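Local coordinates for UDP-N-acetylglucosamine 4-epimerase (Bacillus cereus, PDB 3M2P), which probably interconverts UDP-N-acetylglucosamine and its 4-epimer as a member of the NAD(P)-dependent epimerase/dehydratase family, at residues 205-210 against 275-280. Numbering follows the deposited sequence.
Sequences AAKSVI and DFSTDY
The F276 ring lies flat against helix 202-212. Over one face sits S208 CB, 3.7 Å from the ring centroid and 17° off the ring normal, a CH-pi contact; the backbone N of T278 lies above the opposite face, displaced toward the rim, and K207 CG meets the edge in the ring plane, 3.9 Å from F276 CE1. F276 CG stands anti to its backbone N (chi1 167°), which sends the ring toward the helix; its side chain also touches I224 of strand 220-224. S208 faces the ring with CB while its hydroxyl turns back along the helix, OG donating to A205 O at 2.7 Å, on an in-plane lone pair. A205 O thus takes two donors, S208 OG and V209 N. The K207 chain runs out extended past the ring edge and bends only at chi4 (-96°), bringing NZ to S277 O at 2.5 Å, nearly along the C=O axis. D279 crosses this chain at about a right angle, its OD1 3.7 Å from K207 NZ in a long salt bridge. The loop between helices 268-273 and 282-293 is thereby fastened to a helix of the Rossmann-type domain, and the D204 carboxylate accepts hydrogen bonds from the backbone N of D279 and of Y280. The K207 ammonium meets a carbonyl, a carboxylate through the long salt bridge and the ring of Y211, which would favour its charged form.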
loop_
_atom_site.group_PDB
_atom_site.type_symbol
_atom_site.label_atom_id
_atom_site.label_comp_id
_atom_site.label_asym_id
_atom_site.label_seq_id
_atom_site.Cartn_x
_atom_site.Cartn_y
_atom_site.Cartn_z
ATOM N N ALA A 205 14.395 -2.974 18.344
ATOM C CA ALA A 205 13.891 -3.371 17.039
ATOM C C ALA A 205 14.691 -4.559 16.506
ATOM O O ALA A 205 14.132 -5.504 15.924
ATOM C CB ALA A 205 13.949 -2.206 16.067
ATOM N N ALA A 206 16.004 -4.505 16.710
ATOM C CA ALA A 206 16.862 -5.627 16.378
ATOM C C ALA A 206 16.483 -6.817 17.250
ATOM O O ALA A 206 16.635 -7.964 16.834
ATOM C CB ALA A 206 18.310 -5.264 16.566
ATOM N N LYS A 207 15.978 -6.543 18.454
ATOM C CA LYS A 207 15.535 -7.615 19.348
ATOM C C LYS A 207 14.331 -8.341 18.769
ATOM O O LYS A 207 14.304 -9.572 18.724
ATOM C CB LYS A 207 15.211 -7.094 20.753
ATOM C CG LYS A 207 14.693 -8.172 21.722
ATOM C CD LYS A 207 14.614 -7.632 23.140
ATOM C CE LYS A 207 14.231 -8.687 24.164
ATOM N NZ LYS A 207 12.779 -8.707 24.488
ATOM N N SER A 208 13.341 -7.575 18.322
ATOM C CA SER A 208 12.133 -8.150 17.750
ATOM C C SER A 208 12.433 -8.942 16.467
ATOM O O SER A 208 11.743 -9.912 16.152
ATOM C CB SER A 208 11.088 -7.061 17.491
ATOM O OG SER A 208 11.547 -6.137 16.519
ATOM N N VAL A 209 13.460 -8.531 15.728
ATOM C CA VAL A 209 13.889 -9.304 14.563
ATOM C C VAL A 209 14.337 -10.696 15.019
ATOM O O VAL A 209 13.940 -11.714 14.451
ATOM C CB VAL A 209 15.018 -8.596 13.762
ATOM C CG1 VAL A 209 15.724 -9.577 12.864
ATOM C CG2 VAL A 209 14.458 -7.453 12.940
ATOM N N ILE A 210 15.152 -10.730 16.063
ATOM C CA ILE A 210 15.627 -11.980 16.615
ATOM C C ILE A 210 14.461 -12.900 17.035
ATOM O O ILE A 210 14.445 -14.084 16.691
ATOM C CB ILE A 210 16.605 -11.717 17.798
ATOM C CG1 ILE A 210 17.831 -10.938 17.312
ATOM C CG2 ILE A 210 17.037 -13.019 18.476
ATOM C CD1 ILE A 210 18.628 -11.654 16.242
ATOM N N ASP A 275 6.230 -13.560 21.783
ATOM C CA ASP A 275 6.738 -13.448 23.153
ATOM C C ASP A 275 7.718 -12.277 23.220
ATOM O O ASP A 275 8.819 -12.411 23.748
ATOM C CB ASP A 275 7.440 -14.743 23.624
ATOM C CG ASP A 275 6.606 -16.022 23.378
ATOM O OD1 ASP A 275 5.478 -16.141 23.928
ATOM O OD2 ASP A 275 7.101 -16.921 22.649
ATOM N N PHE A 276 7.329 -11.134 22.659
ATOM C CA PHE A 276 8.248 -10.000 22.538
ATOM C C PHE A 276 7.901 -8.790 23.412
ATOM O O PHE A 276 6.756 -8.339 23.458
ATOM C CB PHE A 276 8.395 -9.535 21.082
ATOM C CG PHE A 276 9.064 -8.193 20.956
ATOM C CD1 PHE A 276 10.442 -8.074 21.088
ATOM C CD2 PHE A 276 8.316 -7.040 20.754
ATOM C CE1 PHE A 276 11.062 -6.837 20.998
ATOM C CE2 PHE A 276 8.934 -5.799 20.658
ATOM C CZ PHE A 276 10.307 -5.703 20.784
ATOM N N SER A 277 8.905 -8.252 24.088
ATOM C CA SER A 277 8.719 -7.006 24.795
ATOM C C SER A 277 10.033 -6.240 24.745
ATOM O O SER A 277 11.093 -6.842 24.595
ATOM C CB SER A 277 8.280 -7.270 26.233
ATOM O OG SER A 277 9.254 -8.037 26.933
ATOM N N THR A 278 9.963 -4.919 24.854
ATOM C CA THR A 278 11.151 -4.078 24.752
ATOM C C THR A 278 11.998 -4.146 26.010
ATOM O O THR A 278 11.464 -4.157 27.120
ATOM C CB THR A 278 10.765 -2.607 24.562
ATOM O OG1 THR A 278 9.784 -2.237 25.549
ATOM C CG2 THR A 278 10.208 -2.382 23.173
ATOM N N ASP A 279 13.316 -4.174 25.836
ATOM C CA ASP A 279 14.228 -4.033 26.962
ATOM C C ASP A 279 14.170 -2.597 27.503
ATOM O O ASP A 279 14.146 -2.385 28.714
ATOM C CB ASP A 279 15.665 -4.387 26.563
ATOM C CG ASP A 279 15.878 -5.887 26.336
ATOM O OD1 ASP A 279 14.981 -6.698 26.661
ATOM O OD2 ASP A 279 16.965 -6.256 25.831
ATOM N N TYR A 280 14.132 -1.614 26.603
ATOM C CA TYR A 280 14.269 -0.203 26.987
ATOM C C TYR A 280 12.963 0.586 26.954
ATOM O O TYR A 280 11.961 0.144 26.393
ATOM C CB TYR A 280 15.303 0.511 26.105
ATOM C CG TYR A 280 16.687 -0.098 26.135
ATOM C CD1 TYR A 280 16.942 -1.332 25.540
ATOM C CD2 TYR A 280 17.749 0.565 26.742
ATOM C CE1 TYR A 280 18.217 -1.899 25.567
ATOM C CE2 TYR A 280 19.029 0.010 26.771
ATOM C CZ TYR A 280 19.255 -1.224 26.184
ATOM O OH TYR A 280 20.518 -1.776 26.207
#